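Local structure of 6-phosphogluconate dehydrogenase (Decarboxylating) (Geobacter metallireducens, 4E21) at residues Arg251-Asp254 with Phe255-Asp259; Ser276-Leu279 with Leu280-Ser283. The protein probably catalyses the NADP-dependent oxidative decarboxylation of 6-phosphogluconate in the pentose phosphate pathway. One frame throughout, in Å; residues are numbered along the deposited sequence.

Contact 1: Arg251-Asp254 with Phe255-Asp259; sequences RNPD and FYRYD
Asn252 and Phe255 both set CG anti to the carbonyl carbon, beside the backbone N (chi1 -56° and -64°), and round this turn their side chains lie side by side, pointing the same way. Asn252 CB meets Phe255 CD2 at 3.3 Å, and its amide carbon CG lies beside the next ring atom, CE2, at 3.6 Å. Amide and ring planes are turned 34° apart. Arg257 leaves the backbone in the same way but then runs extended from CG to NE, back along Pro253 and Asp254. One guanidinium face is turned toward the start of the turn, with Asp254 N 4.0 Å above its centre and Pro253 C nearer the rim. Pro253 CB packs against NH2, and Arg257 CG touches Pro253 O. At the end of this chain NH1 forms a salt bridge with Asp254 OD1; their modelled separation is improbably short and its exact value doubtful. OD1 comes in over one guanidinium face, the carboxylate and guanidinium planes being well out of parallel. Two backbone bonds close the turn: Phe255 N to Asn252 O at 3.0 Å and Tyr256 N to Pro253 O at 2.9 Å. Water 1 bridges the next step, donating to Asp254 O and accepting from Arg257 N at 2.9 Å. Tyr256 and Tyr258 point their hydroxyls into a second subunit, where they bond to Asp315 OD2 and Ser203 O of that subunit, and Arg251 forms a salt bridge with Asp121 of a third. Successive i to i+3 backbone bonds are the signature of a short 3-10 turn, here in the loop between helices 205-232 and 262-269, far from the chain centre and set against neighbouring subunits.

Contact 2: Ser276-Leu279 with Leu280-Ser283; sequences SSWL and LDLS
Trp278 and Leu282, one helical turn apart, make the main apolar contact at the start of helix 278-289. Leu282 CB lies 3.5 Å from Leu279 O, and CG comes 3.4 Å from Trp278 O. From there the branches divide: CD1 reaches the pyrrole side of the indole, 3.5 Å from Trp278 NE1, while CD2 lies over one face of the six-membered ring, toward its rim and 3.8 Å from Trp278 CZ2. This second methyl makes a CH-pi contact, 25° off the ring normal. The indole is swung to this position by CG lying anti to the backbone N (chi1 170°); its other neighbours include Phe146, met edge-to-face. Ser277 is the N-cap: its OG accepts from Leu280 N at 3.2 Å and is also hydrogen-bonded to Tyr224 OH. The first full helical bond follows, Asp281 N to Ser277 O. Water 2 accepts from Ser277 N and donates to Asp281 OD1, the latter at 2.6 Å, and Arg270 forms a salt bridge with the same carboxylate oxygen. Two residues further along, Leu279 O takes two bonds from Ser283, from N at 2.9 Å and from OG, which arrive from opposite faces of the carbonyl plane. The Asp281 carboxylate near the amino end of the helix would be expected to suit the helix dipole, and Arg270 probably favours its ionised form further; the Ser277 hydroxyl serves Leu280 N, which has no carbonyl a turn earlier in the helix, while Asp281 reaches Ser277 N through water 2.

Both contacts belong to the C-terminal family region and come in series: contact 1 in the loop before helix 262-269, contact 2 at the beginning of helix 278-289. Their centres are about 29 Å apart and their nearest atoms about 16 Å. The centre of contact 1 lies about 41 Å from the centre of the chain, that of contact 2 about 17 Å, both on the same side of it. Contact 2 packs against helices 205-232 and 262-269, whereas contact 1 is joined by backbone bonds to residues just after helix 205-232 and lies against other subunits. Two separate places in the C-terminal region thus take part in the interface with the second subunit.

Contact 1: Arg251-Asp254 with Phe255-Asp259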
loop_
_atom_site.group_PDB
_atom_site.type_symbol
_atom_site.label_atom_id
_atom_site.label_comp_id
_atom_site.label_asym_id
_atom_site.label_seq_id
_atom_site.Cartn_x
_atom_site.Cartn_y
_atom_site.Cartn_z
ATOM N N ARG B 251 -2.616 21.874 11.256
ATOM C CA ARG B 251 -3.384 23.041 10.919
ATOM C C ARG B 251 -4.233 23.486 12.056
ATOM O O ARG B 251 -4.354 24.663 12.317
ATOM C CB ARG B 251 -4.270 22.734 9.718
ATOM C CG ARG B 251 -4.894 23.953 9.049
ATOM C CD ARG B 251 -5.920 23.574 8.001
ATOM N NE ARG B 251 -6.737 24.725 7.669
ATOM C CZ ARG B 251 -6.411 25.643 6.772
ATOM N NH1 ARG B 251 -5.306 25.537 6.077
ATOM N NH2 ARG B 251 -7.202 26.658 6.568
ATOM N N ASN B 252 -4.843 22.534 12.721
ATOM C CA ASN B 252 -5.663 22.823 13.869
ATOM C C ASN B 252 -5.258 21.913 14.993
ATOM O O ASN B 252 -5.800 20.860 15.127
ATOM C CB ASN B 252 -7.122 22.554 13.546
ATOM C CG ASN B 252 -7.609 23.323 12.353
ATOM O OD1 ASN B 252 -8.058 24.428 12.481
ATOM N ND2 ASN B 252 -7.550 22.718 11.194
ATOM N N PRO B 253 -4.294 22.311 15.789
ATOM C CA PRO B 253 -3.857 21.484 16.918
ATOM C C PRO B 253 -5.009 21.125 17.881
ATOM O O PRO B 253 -4.979 20.010 18.419
ATOM C CB PRO B 253 -2.773 22.345 17.593
ATOM C CG PRO B 253 -2.916 23.717 16.976
ATOM C CD PRO B 253 -3.426 23.487 15.599
ATOM N N ASP B 254 -6.001 22.005 18.059
ATOM C CA ASP B 254 -7.184 21.711 18.891
ATOM C C ASP B 254 -7.973 20.476 18.455
ATOM O O ASP B 254 -8.733 19.915 19.241
ATOM C CB ASP B 254 -8.156 22.892 18.920
ATOM C CG ASP B 254 -7.579 24.113 19.602
ATOM O OD1 ASP B 254 -6.373 24.088 19.948
ATOM O OD2 ASP B 254 -8.333 25.107 19.774
ATOM N N PHE B 255 -7.825 20.070 17.199
ATOM C CA PHE B 255 -8.505 18.867 16.721
ATOM C C PHE B 255 -7.735 17.564 17.075
ATOM O O PHE B 255 -8.164 16.451 16.757
ATOM C CB PHE B 255 -8.795 18.974 15.215
ATOM C CG PHE B 255 -9.766 20.087 14.851
ATOM C CD1 PHE B 255 -10.680 20.568 15.780
ATOM C CD2 PHE B 255 -9.771 20.634 13.575
ATOM C CE1 PHE B 255 -11.584 21.586 15.442
ATOM C CE2 PHE B 255 -10.663 21.647 13.229
ATOM C CZ PHE B 255 -11.578 22.123 14.163
ATOM N N TYR B 256 -6.586 17.706 17.720
ATOM C CA TYR B 256 -5.819 16.532 18.138
ATOM C C TYR B 256 -5.295 16.677 19.567
ATOM O O TYR B 256 -4.097 16.744 19.803
ATOM C CB TYR B 256 -4.693 16.231 17.128
ATOM C CG TYR B 256 -5.231 15.921 15.739
ATOM C CD1 TYR B 256 -5.675 14.633 15.415
ATOM C CD2 TYR B 256 -5.316 16.909 14.764
ATOM C CE1 TYR B 256 -6.180 14.348 14.167
ATOM C CE2 TYR B 256 -5.814 16.633 13.507
ATOM C CZ TYR B 256 -6.255 15.347 13.222
ATOM O OH TYR B 256 -6.768 15.048 11.987
ATOM N N ARG B 257 -6.205 16.726 20.526
ATOM C CA ARG B 257 -5.810 16.831 21.923
ATOM C C ARG B 257 -6.530 15.786 22.751
ATOM O O ARG B 257 -6.835 15.997 23.922
ATOM C CB ARG B 257 -6.063 18.250 22.466
ATOM C CG ARG B 257 -5.203 19.304 21.774
ATOM C CD ARG B 257 -5.005 20.578 22.588
ATOM N NE ARG B 257 -4.090 21.483 21.890
ATOM C CZ ARG B 257 -4.343 22.764 21.634
ATOM N NH1 ARG B 257 -5.479 23.319 22.052
ATOM N NH2 ARG B 257 -3.451 23.498 20.975
ATOM N N TYR B 258 -6.812 14.649 22.137
ATOM C CA TYR B 258 -7.444 13.564 22.867
ATOM C C TYR B 258 -6.367 12.671 23.485
ATOM O O TYR B 258 -5.482 12.200 22.781
ATOM C CB TYR B 258 -8.372 12.758 21.952
ATOM C CG TYR B 258 -9.537 13.545 21.346
ATOM C CD1 TYR B 258 -10.561 14.054 22.145
ATOM C CD2 TYR B 258 -9.626 13.752 19.978
ATOM C CE1 TYR B 258 -11.618 14.737 21.603
ATOM C CE2 TYR B 258 -10.686 14.430 19.430
ATOM C CZ TYR B 258 -11.682 14.920 20.247
ATOM O OH TYR B 258 -12.733 15.611 19.703
ATOM N N ASP B 259 -6.421 12.486 24.801
ATOM C CA ASP B 259 -5.641 11.459 25.483
ATOM C C ASP B 259 -6.537 10.234 25.655
ATOM O O ASP B 259 -7.329 10.163 26.609
ATOM C CB ASP B 259 -5.194 11.949 26.861
ATOM C CG ASP B 259 -4.093 12.976 26.787
ATOM O OD1 ASP B 259 -3.137 12.812 25.992
ATOM O OD2 ASP B 259 -4.177 13.951 27.544
HETATM O O HOH W 1 -9.047 17.132 20.196
#

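Contact 2: Ser276-Leu279 with Leu280-Ser283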
loop_
_atom_site.group_PDB
_atom_site.type_symbol
_atom_site.label_atom_id
_atom_site.label_comp_id
_atom_site.label_asym_id
_atom_site.label_seq_id
_atom_site.Cartn_x
_atom_site.Cartn_y
_atom_site.Cartn_z
ATOM N N SER B 276 -14.973 -7.294 16.765
ATOM C CA SER B 276 -14.533 -8.182 17.833
ATOM C C SER B 276 -13.917 -9.394 17.153
ATOM O O SER B 276 -14.324 -9.765 16.051
ATOM C CB SER B 276 -15.675 -8.595 18.747
ATOM O OG SER B 276 -16.727 -9.118 17.980
ATOM N N SER B 277 -12.904 -9.956 17.787
ATOM C CA SER B 277 -12.193 -11.093 17.239
ATOM C C SER B 277 -11.211 -11.561 18.293
ATOM O O SER B 277 -11.023 -10.905 19.327
ATOM C CB SER B 277 -11.414 -10.692 15.990
ATOM O OG SER B 277 -10.294 -9.895 16.358
ATOM N N TRP B 278 -10.576 -12.692 18.017
ATOM C CA TRP B 278 -9.622 -13.266 18.940
ATOM C C TRP B 278 -8.434 -12.335 19.062
ATOM O O TRP B 278 -7.973 -12.040 20.170
ATOM C CB TRP B 278 -9.219 -14.664 18.462
ATOM C CG TRP B 278 -8.070 -15.270 19.184
ATOM C CD1 TRP B 278 -6.821 -15.539 18.670
ATOM C CD2 TRP B 278 -8.049 -15.724 20.543
ATOM N NE1 TRP B 278 -6.027 -16.118 19.636
ATOM C CE2 TRP B 278 -6.759 -16.244 20.792
ATOM C CE3 TRP B 278 -8.990 -15.732 21.576
ATOM C CZ2 TRP B 278 -6.393 -16.760 22.028
ATOM C CZ3 TRP B 278 -8.625 -16.255 22.804
ATOM C CH2 TRP B 278 -7.338 -16.753 23.021
ATOM N N LEU B 279 -7.963 -11.831 17.928
ATOM C CA LEU B 279 -6.871 -10.860 17.936
ATOM C C LEU B 279 -7.160 -9.599 18.779
ATOM O O LEU B 279 -6.253 -9.075 19.440
ATOM C CB LEU B 279 -6.452 -10.506 16.505
ATOM C CG LEU B 279 -5.681 -11.667 15.842
ATOM C CD1 LEU B 279 -5.627 -11.514 14.321
ATOM C CD2 LEU B 279 -4.285 -11.804 16.448
ATOM N N LEU B 280 -8.411 -9.138 18.784
ATOM C CA LEU B 280 -8.798 -7.992 19.621
ATOM C C LEU B 280 -8.702 -8.375 21.084
ATOM O O LEU B 280 -8.140 -7.628 21.893
ATOM C CB LEU B 280 -10.211 -7.479 19.296
ATOM C CG LEU B 280 -10.747 -6.316 20.146
ATOM C CD1 LEU B 280 -9.981 -5.025 19.877
ATOM C CD2 LEU B 280 -12.217 -6.096 19.883
ATOM N N ASP B 281 -9.253 -9.544 21.411
ATOM C CA ASP B 281 -9.196 -10.085 22.777
ATOM C C ASP B 281 -7.767 -10.074 23.276
ATOM O O ASP B 281 -7.525 -9.764 24.434
ATOM C CB ASP B 281 -9.747 -11.520 22.835
ATOM C CG ASP B 281 -11.245 -11.573 22.615
ATOM O OD1 ASP B 281 -11.870 -10.490 22.524
ATOM O OD2 ASP B 281 -11.812 -12.683 22.535
ATOM N N LEU B 282 -6.826 -10.414 22.392
ATOM C CA LEU B 282 -5.412 -10.447 22.744
ATOM C C LEU B 282 -4.832 -9.049 22.897
ATOM O O LEU B 282 -4.021 -8.797 23.790
ATOM C CB LEU B 282 -4.616 -11.213 21.689
ATOM C CG LEU B 282 -4.942 -12.711 21.540
ATOM C CD1 LEU B 282 -4.011 -13.438 20.512
ATOM C CD2 LEU B 282 -4.890 -13.410 22.899
ATOM N N SER B 283 -5.219 -8.153 21.993
ATOM C CA SER B 283 -4.779 -6.762 22.068
ATOM C C SER B 283 -5.240 -6.145 23.376
ATOM O O SER B 283 -4.482 -5.430 24.021
ATOM C CB SER B 283 -5.344 -5.942 20.906
ATOM O OG SER B 283 -4.707 -6.324 19.697
HETATM O O HOH W 2 -13.351 -9.605 20.578
#